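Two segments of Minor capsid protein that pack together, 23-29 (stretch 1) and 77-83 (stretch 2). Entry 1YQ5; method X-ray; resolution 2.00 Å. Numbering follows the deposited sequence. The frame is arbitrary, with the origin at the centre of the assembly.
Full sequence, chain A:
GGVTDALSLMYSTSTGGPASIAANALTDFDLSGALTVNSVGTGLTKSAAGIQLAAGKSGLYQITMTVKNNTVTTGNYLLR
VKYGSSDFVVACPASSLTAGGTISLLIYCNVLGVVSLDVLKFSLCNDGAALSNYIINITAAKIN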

# COMPACT_ATOMS: atom_id res chain seq x y z
N ALA A 23 -19.88 6.93 12.85
CA ALA A 23 -19.81 5.58 12.33
C ALA A 23 -20.44 5.50 10.94
O ALA A 23 -21.31 6.29 10.59
N ASN A 24 -19.97 4.54 10.15
CA ASN A 24 -20.48 4.28 8.81
C ASN A 24 -20.78 5.49 7.94
O ASN A 24 -21.88 5.62 7.41
N ALA A 25 -19.81 6.38 7.80
CA ALA A 25 -19.96 7.56 6.98
C ALA A 25 -18.56 8.06 6.66
O ALA A 25 -17.64 7.87 7.45
N LEU A 26 -18.40 8.70 5.50
CA LEU A 26 -17.09 9.22 5.13
C LEU A 26 -17.16 10.71 4.85
O LEU A 26 -17.54 11.13 3.76
N THR A 27 -16.78 11.50 5.85
CA THR A 27 -16.77 12.95 5.72
C THR A 27 -15.30 13.35 5.65
O THR A 27 -14.52 13.02 6.55
N ASP A 28 -14.92 14.05 4.58
CA ASP A 28 -13.53 14.46 4.41
C ASP A 28 -12.99 15.24 5.60
O ASP A 28 -13.68 16.07 6.20
N PHE A 29 -11.73 14.96 5.94
CA PHE A 29 -11.06 15.57 7.08
C PHE A 29 -10.50 16.98 6.87
O PHE A 29 -9.89 17.27 5.84
N TYR A 77 -12.90 -1.02 9.28
CA TYR A 77 -12.43 0.34 9.14
C TYR A 77 -12.47 0.63 7.64
O TYR A 77 -11.94 -0.15 6.84
N LEU A 78 -13.13 1.72 7.28
CA LEU A 78 -13.26 2.12 5.88
C LEU A 78 -12.36 3.32 5.63
O LEU A 78 -12.44 4.32 6.35
N LEU A 79 -11.51 3.23 4.61
CA LEU A 79 -10.61 4.34 4.30
C LEU A 79 -10.79 4.82 2.87
O LEU A 79 -11.03 4.03 1.96
N ARG A 80 -10.67 6.13 2.68
CA ARG A 80 -10.83 6.71 1.36
C ARG A 80 -9.95 7.92 1.11
O ARG A 80 -9.78 8.78 1.98
N VAL A 81 -9.38 7.96 -0.09
CA VAL A 81 -8.53 9.06 -0.53
C VAL A 81 -9.11 9.51 -1.86
O VAL A 81 -9.43 8.69 -2.71
N LYS A 82 -9.24 10.82 -2.04
CA LYS A 82 -9.77 11.35 -3.28
C LYS A 82 -8.88 12.43 -3.86
O LYS A 82 -8.19 13.13 -3.13
N TYR A 83 -8.89 12.54 -5.18
CA TYR A 83 -8.16 13.58 -5.88
C TYR A 83 -8.89 13.81 -7.20
O TYR A 83 -8.96 12.91 -8.04

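Stretch 2 is a strand, and its side chains alternate. L78, R80 and K82 point their CA-to-CB bonds toward stretch 1, while L79 and V81 point away and make no contact with it. Stretch 1 has no regular helix or strand along the part that lies over the strand. It runs roughly alongside, its end-to-end direction 26° from that of stretch 2. The backbones stay well apart, with the CA atoms of L26 and R80 at 7.7 Å, so the contacts are made largely by side chains.

L26 is the main apolar contributor from stretch 1. It points toward the strand and has chi1 m and chi2 t, a common leucine rotamer. This form carries CD2 to the backbone and base of L78: CD2 of L26 is 3.9 Å from O of L78 and 4.5 Å from CB of L78. The CB of L26 also lies over one face of the R80 guanidinium, with CB of L26 3.5 Å from NH1 of R80. One residue thus meets both an apolar and a charged neighbour.

L78 is buried and also adopts m, t. CD1 of L78 lies 4.0 Å from ND2 of N24. N24 starts from a CA-to-CB bond that points away, with phi and psi both positive (42/53). Its t chi1 nevertheless brings the end of the side chain nearer the strand. The contact is a loose one at the margin, with no hydrogen bond across the stretches.

R80 is the polar centre of the contact. Chi1 and chi2 are both t, so the first part of the chain is extended. Chi3 is p and turns the chain, and chi4 is -162°. CB of L26 covers one face of the guanidinium, and OD1 of D28 lies at its edge. NH2 of R80 donates to OD1 of D28 at 3.0 Å, a well-aligned hydrogen bond within a salt bridge. The same NH2 gives a weak hydrogen bond to the backbone O of L26 at 3.1 Å, where the angle is only 129°.

D28 points sideways from its CA, but chi1 m and chi2 -33° bring its carboxylate to the strand. Its two oxygens serve different bases. OD1 meets R80, and OD2 of D28 forms a salt bridge with NZ of K82 at 3.0 Å. K82 is m, t, m, t; with these angles NZ lies beside the D28 carboxylate.

Two waters complete the polar network. Water 1 accepts from NH1 of R80 at 3.0 Å and donates to O of L26 at 3.2 Å, so this carbonyl is joined to the arginine both directly and through water. Water 2 accepts from NE of R80 at 2.9 Å and its O lies 2.8 Å from OD1 of D28.

A25 and T27 point away from the strand and make no contact with it.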

# COMPACT_ATOMS: atom_id res chain seq x y z
CB ALA A 23 -20.54 4.62 13.28
CB ASN A 24 -21.75 3.43 8.90
CG ASN A 24 -21.95 2.57 7.67
OD1 ASN A 24 -23.08 2.27 7.28
ND2 ASN A 24 -20.85 2.17 7.06
CB ALA A 25 -20.75 8.64 7.72
CB LEU A 26 -16.54 8.48 3.91
CG LEU A 26 -16.14 7.02 4.14
CD1 LEU A 26 -15.69 6.42 2.81
CD2 LEU A 26 -15.02 6.94 5.18
CB THR A 27 -17.42 13.63 6.95
OG1 THR A 27 -18.77 13.18 7.08
CG2 THR A 27 -17.40 15.15 6.79
CB ASP A 28 -13.38 15.25 3.11
CG ASP A 28 -13.70 14.40 1.89
OD1 ASP A 28 -13.42 13.18 1.93
OD2 ASP A 28 -14.22 14.94 0.90
CB PHE A 29 -9.90 14.68 7.54
CG PHE A 29 -10.32 13.35 8.09
CD1 PHE A 29 -9.48 12.25 7.95
CD2 PHE A 29 -11.53 13.20 8.77
CE1 PHE A 29 -9.83 11.02 8.49
CE2 PHE A 29 -11.89 11.97 9.31
CZ PHE A 29 -11.03 10.87 9.17
CB TYR A 77 -11.01 0.48 9.68
CG TYR A 77 -10.96 0.61 11.18
CD1 TYR A 77 -10.92 -0.51 12.00
CD2 TYR A 77 -11.00 1.87 11.78
CE1 TYR A 77 -10.92 -0.39 13.40
CE2 TYR A 77 -11.01 2.00 13.17
CZ TYR A 77 -10.97 0.87 13.97
OH TYR A 77 -10.97 1.02 15.34
CB LEU A 78 -14.71 2.49 5.57
CG LEU A 78 -15.78 1.51 6.05
CD1 LEU A 78 -17.14 2.04 5.65
CD2 LEU A 78 -15.54 0.12 5.47
CB LEU A 79 -9.15 3.93 4.52
CG LEU A 79 -8.75 3.66 5.98
CD1 LEU A 79 -9.34 2.35 6.43
CD2 LEU A 79 -7.23 3.63 6.09
CB ARG A 80 -12.29 7.12 1.13
CG ARG A 80 -12.55 7.77 -0.22
CD ARG A 80 -13.99 8.26 -0.32
NE ARG A 80 -14.19 9.49 0.43
CZ ARG A 80 -15.39 9.95 0.80
NH1 ARG A 80 -16.49 9.27 0.50
NH2 ARG A 80 -15.48 11.10 1.46
CB VAL A 81 -7.08 8.62 -0.78
CG1 VAL A 81 -6.28 9.78 -1.36
CG2 VAL A 81 -6.45 8.13 0.52
CB LYS A 82 -11.17 11.95 -3.07
CG LYS A 82 -12.18 11.00 -2.47
CD LYS A 82 -13.57 11.63 -2.45
CE LYS A 82 -13.61 12.86 -1.57
NZ LYS A 82 -14.90 13.61 -1.72
CB TYR A 83 -6.71 13.19 -6.17
CG TYR A 83 -5.95 14.38 -6.74
CD1 TYR A 83 -5.55 15.43 -5.91
CD2 TYR A 83 -5.76 14.52 -8.11
CE1 TYR A 83 -4.97 16.58 -6.43
CE2 TYR A 83 -5.18 15.68 -8.65
CZ TYR A 83 -4.80 16.70 -7.80
OH TYR A 83 -4.26 17.86 -8.32
O HOH W 1 -19.28 9.90 1.33
O HOH W 2 -11.82 11.04 1.13